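Local atomic coordinates of putative polyketide cyclase (Bacillus cereus, PDB entry 3K0Z), a protein that is of unknown function but, as a putative lipoprotein of the SnoaL-like family, may act as a polyketide cyclase. Residues N92-E98 with R110-T116. Residues are numbered along the deposited sequence.
Sequences NIHCEIE and RLSFTGT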
loop_
_atom_site.group_PDB
_atom_site.type_symbol
_atom_site.label_atom_id
_atom_site.label_comp_id
_atom_site.label_asym_id
_atom_site.label_seq_id
_atom_site.Cartn_x
_atom_site.Cartn_y
_atom_site.Cartn_z
ATOM N N ASN A 92 18.813 13.276 -8.046
ATOM C CA ASN A 92 19.300 11.919 -8.282
ATOM C C ASN A 92 18.359 10.925 -7.589
ATOM O O ASN A 92 18.625 10.478 -6.454
ATOM C CB ASN A 92 20.709 11.735 -7.760
ATOM C CG ASN A 92 21.270 10.372 -8.090
ATOM O OD1 ASN A 92 20.887 9.754 -9.094
ATOM N ND2 ASN A 92 22.163 9.880 -7.240
ATOM N N ILE A 93 17.284 10.582 -8.292
ATOM C CA ILE A 93 16.231 9.710 -7.810
ATOM C C ILE A 93 15.803 8.730 -8.921
ATOM O O ILE A 93 15.795 9.096 -10.088
ATOM C CB ILE A 93 14.970 10.540 -7.349
ATOM C CG1 ILE A 93 14.037 9.657 -6.507
ATOM C CG2 ILE A 93 14.251 11.209 -8.582
ATOM C CD1 ILE A 93 14.629 9.212 -5.150
ATOM N N HIS A 94 15.440 7.506 -8.511
ATOM C CA HIS A 94 15.121 6.400 -9.408
ATOM C C HIS A 94 14.010 5.576 -8.786
ATOM O O HIS A 94 14.036 5.328 -7.561
ATOM C CB HIS A 94 16.396 5.555 -9.576
ATOM C CG HIS A 94 17.581 6.377 -9.995
ATOM N ND1 HIS A 94 17.825 6.699 -11.310
ATOM C CD2 HIS A 94 18.532 7.011 -9.268
ATOM C CE1 HIS A 94 18.897 7.468 -11.379
ATOM N NE2 HIS A 94 19.341 7.676 -10.153
ATOM N N CYS A 95 13.080 5.116 -9.621
ATOM C CA CYS A 95 11.899 4.354 -9.175
ATOM C C CYS A 95 11.900 2.961 -9.813
ATOM O O CYS A 95 12.066 2.873 -11.020
ATOM C CB CYS A 95 10.647 5.113 -9.620
ATOM S SG CYS A 95 9.103 4.267 -9.219
ATOM N N GLU A 96 11.713 1.911 -9.000
ATOM C CA GLU A 96 11.595 0.530 -9.453
ATOM C C GLU A 96 10.318 -0.104 -8.894
ATOM O O GLU A 96 9.869 0.261 -7.812
ATOM C CB GLU A 96 12.800 -0.246 -8.987
ATOM C CG GLU A 96 14.073 0.137 -9.691
ATOM C CD GLU A 96 15.160 -0.975 -9.534
ATOM O OE1 GLU A 96 15.564 -1.302 -8.399
ATOM O OE2 GLU A 96 15.568 -1.548 -10.566
ATOM N N ILE A 97 9.715 -1.003 -9.661
ATOM C CA ILE A 97 8.534 -1.730 -9.245
ATOM C C ILE A 97 8.983 -3.067 -8.603
ATOM O O ILE A 97 9.537 -3.981 -9.282
ATOM C CB ILE A 97 7.571 -2.029 -10.473
ATOM C CG1 ILE A 97 7.179 -0.757 -11.242
ATOM C CG2 ILE A 97 6.318 -2.862 -10.019
ATOM C CD1 ILE A 97 6.440 -1.050 -12.596
ATOM N N GLU A 98 8.802 -3.158 -7.295
ATOM C CA GLU A 98 9.113 -4.373 -6.584
ATOM C C GLU A 98 8.077 -5.473 -6.748
ATOM O O GLU A 98 8.429 -6.658 -6.848
ATOM C CB GLU A 98 9.347 -4.119 -5.104
ATOM C CG GLU A 98 10.455 -3.126 -4.809
ATOM C CD GLU A 98 11.824 -3.629 -5.213
ATOM O OE1 GLU A 98 12.078 -4.831 -5.050
ATOM O OE2 GLU A 98 12.636 -2.841 -5.715
ATOM N N ARG A 110 4.025 -2.088 -5.409
ATOM C CA ARG A 110 4.935 -1.757 -4.344
ATOM C C ARG A 110 6.208 -1.239 -5.003
ATOM O O ARG A 110 6.848 -1.952 -5.806
ATOM C CB ARG A 110 5.241 -2.970 -3.459
ATOM C CG ARG A 110 6.227 -2.717 -2.356
ATOM C CD ARG A 110 6.299 -3.892 -1.334
ATOM N NE ARG A 110 6.816 -5.142 -1.887
ATOM C CZ ARG A 110 8.098 -5.431 -2.037
ATOM N NH1 ARG A 110 9.030 -4.546 -1.762
ATOM N NH2 ARG A 110 8.447 -6.617 -2.516
ATOM N N LEU A 111 6.590 -0.034 -4.636
ATOM C CA LEU A 111 7.717 0.671 -5.258
ATOM C C LEU A 111 8.920 0.856 -4.357
ATOM O O LEU A 111 8.781 0.843 -3.123
ATOM C CB LEU A 111 7.254 2.057 -5.712
ATOM C CG LEU A 111 6.082 2.178 -6.717
ATOM C CD1 LEU A 111 6.144 1.128 -7.924
ATOM C CD2 LEU A 111 4.688 2.194 -6.036
ATOM N N SER A 112 10.115 0.937 -4.965
ATOM C CA SER A 112 11.328 1.324 -4.247
ATOM C C SER A 112 11.858 2.584 -4.937
ATOM O O SER A 112 11.860 2.663 -6.175
ATOM C CB SER A 112 12.377 0.198 -4.210
ATOM O OG SER A 112 12.571 -0.332 -5.503
ATOM N N PHE A 113 12.192 3.595 -4.141
ATOM C CA PHE A 113 12.777 4.834 -4.633
ATOM C C PHE A 113 14.163 4.933 -4.023
ATOM O O PHE A 113 14.305 4.894 -2.785
ATOM C CB PHE A 113 11.964 6.044 -4.186
ATOM C CG PHE A 113 10.675 6.210 -4.915
ATOM C CD1 PHE A 113 10.625 6.942 -6.110
ATOM C CD2 PHE A 113 9.507 5.658 -4.410
ATOM C CE1 PHE A 113 9.423 7.089 -6.791
ATOM C CE2 PHE A 113 8.289 5.814 -5.085
ATOM C CZ PHE A 113 8.261 6.513 -6.288
ATOM N N THR A 114 15.180 5.080 -4.864
ATOM C CA THR A 114 16.552 5.130 -4.400
ATOM C C THR A 114 17.318 6.261 -5.079
ATOM O O THR A 114 16.997 6.687 -6.193
ATOM C CB THR A 114 17.300 3.804 -4.669
ATOM O OG1 THR A 114 17.306 3.573 -6.067
ATOM C CG2 THR A 114 16.596 2.637 -4.007
ATOM N N GLY A 115 18.328 6.763 -4.381
ATOM C CA GLY A 115 19.152 7.822 -4.944
ATOM C C GLY A 115 20.103 8.383 -3.896
ATOM O O GLY A 115 20.561 7.655 -3.007
ATOM N N THR A 116 20.395 9.673 -3.990
ATOM C CA THR A 116 21.256 10.289 -3.034
ATOM C C THR A 116 20.823 11.702 -2.781
ATOM O O THR A 116 20.160 12.301 -3.585
ATOM C CB THR A 116 22.709 10.325 -3.534
ATOM O OG1 THR A 116 22.780 11.100 -4.727
ATOM C CG2 THR A 116 23.294 8.890 -3.819
HETATM O O HOH W 1 19.916 14.131 -5.552
HETATM O O HOH W 2 15.193 2.704 -7.039
HETATM O O HOH W 3 15.205 0.254 -6.442
HETATM O O HOH W 4 11.135 -6.984 -3.540
#
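Backbone hydrogen bonds join the two strands. Glu96 and Ser112 form a complete antiparallel hydrogen-bonded pair: Glu96 N to Ser112 O and Ser112 N to Glu96 O, each 2.9 Å. At His94 and Thr114 the pair is uneven. Thr114 N to His94 O (2.9 Å) is well aligned, while His94 N to Thr114 O, also 2.9 Å, is weak because its angle is bent. Glu98 N to Arg110 O (2.7 Å) and Thr116 N to Asn92 O (3.1 Å) extend the pattern at the two ends.

Side chains add to it. Ser112 OG donates to Glu98 OE2 at 2.5 Å, and Asn92 ND2 donates to Thr116 OG1 at 2.9 Å. His94 NE2 donates to Asn92 OD1 at 2.8 Å, so both ends of the Asn92 amide are engaged. One water links Glu96 OE1 to Ser112 OG; another links Glu98 OE1 to Arg110 NH2. Glu96 also forms a salt bridge with Lys20, and Arg110 makes a cation-pi contact with Trp141 of the second subunit.

The strands belong to the hairpin 93-103/106-117, part of the curved sheet of an NTF2-like alpha+beta fold, in which helices pack on the concave face.

Ile93, Cys95, Ile97, Leu111 and Phe113 line the face turned to these helices; Tyr44 of helix 30-49 touches Cys95, Ile97 and Leu111. Cys95 SG lies 4.2 Å from the Phe113 ring centroid, an oblique sulfur-aromatic contact. Ile97 CG1 meets Leu111 CD1 at 4.0 Å. Gly115 and Ile93 form a non-hydrogen-bonded pair. Gly115 CA lies 3.1 Å from Asn92 O in a CA-H...O contact, and a beta carbon on Gly115 would clash with that oxygen.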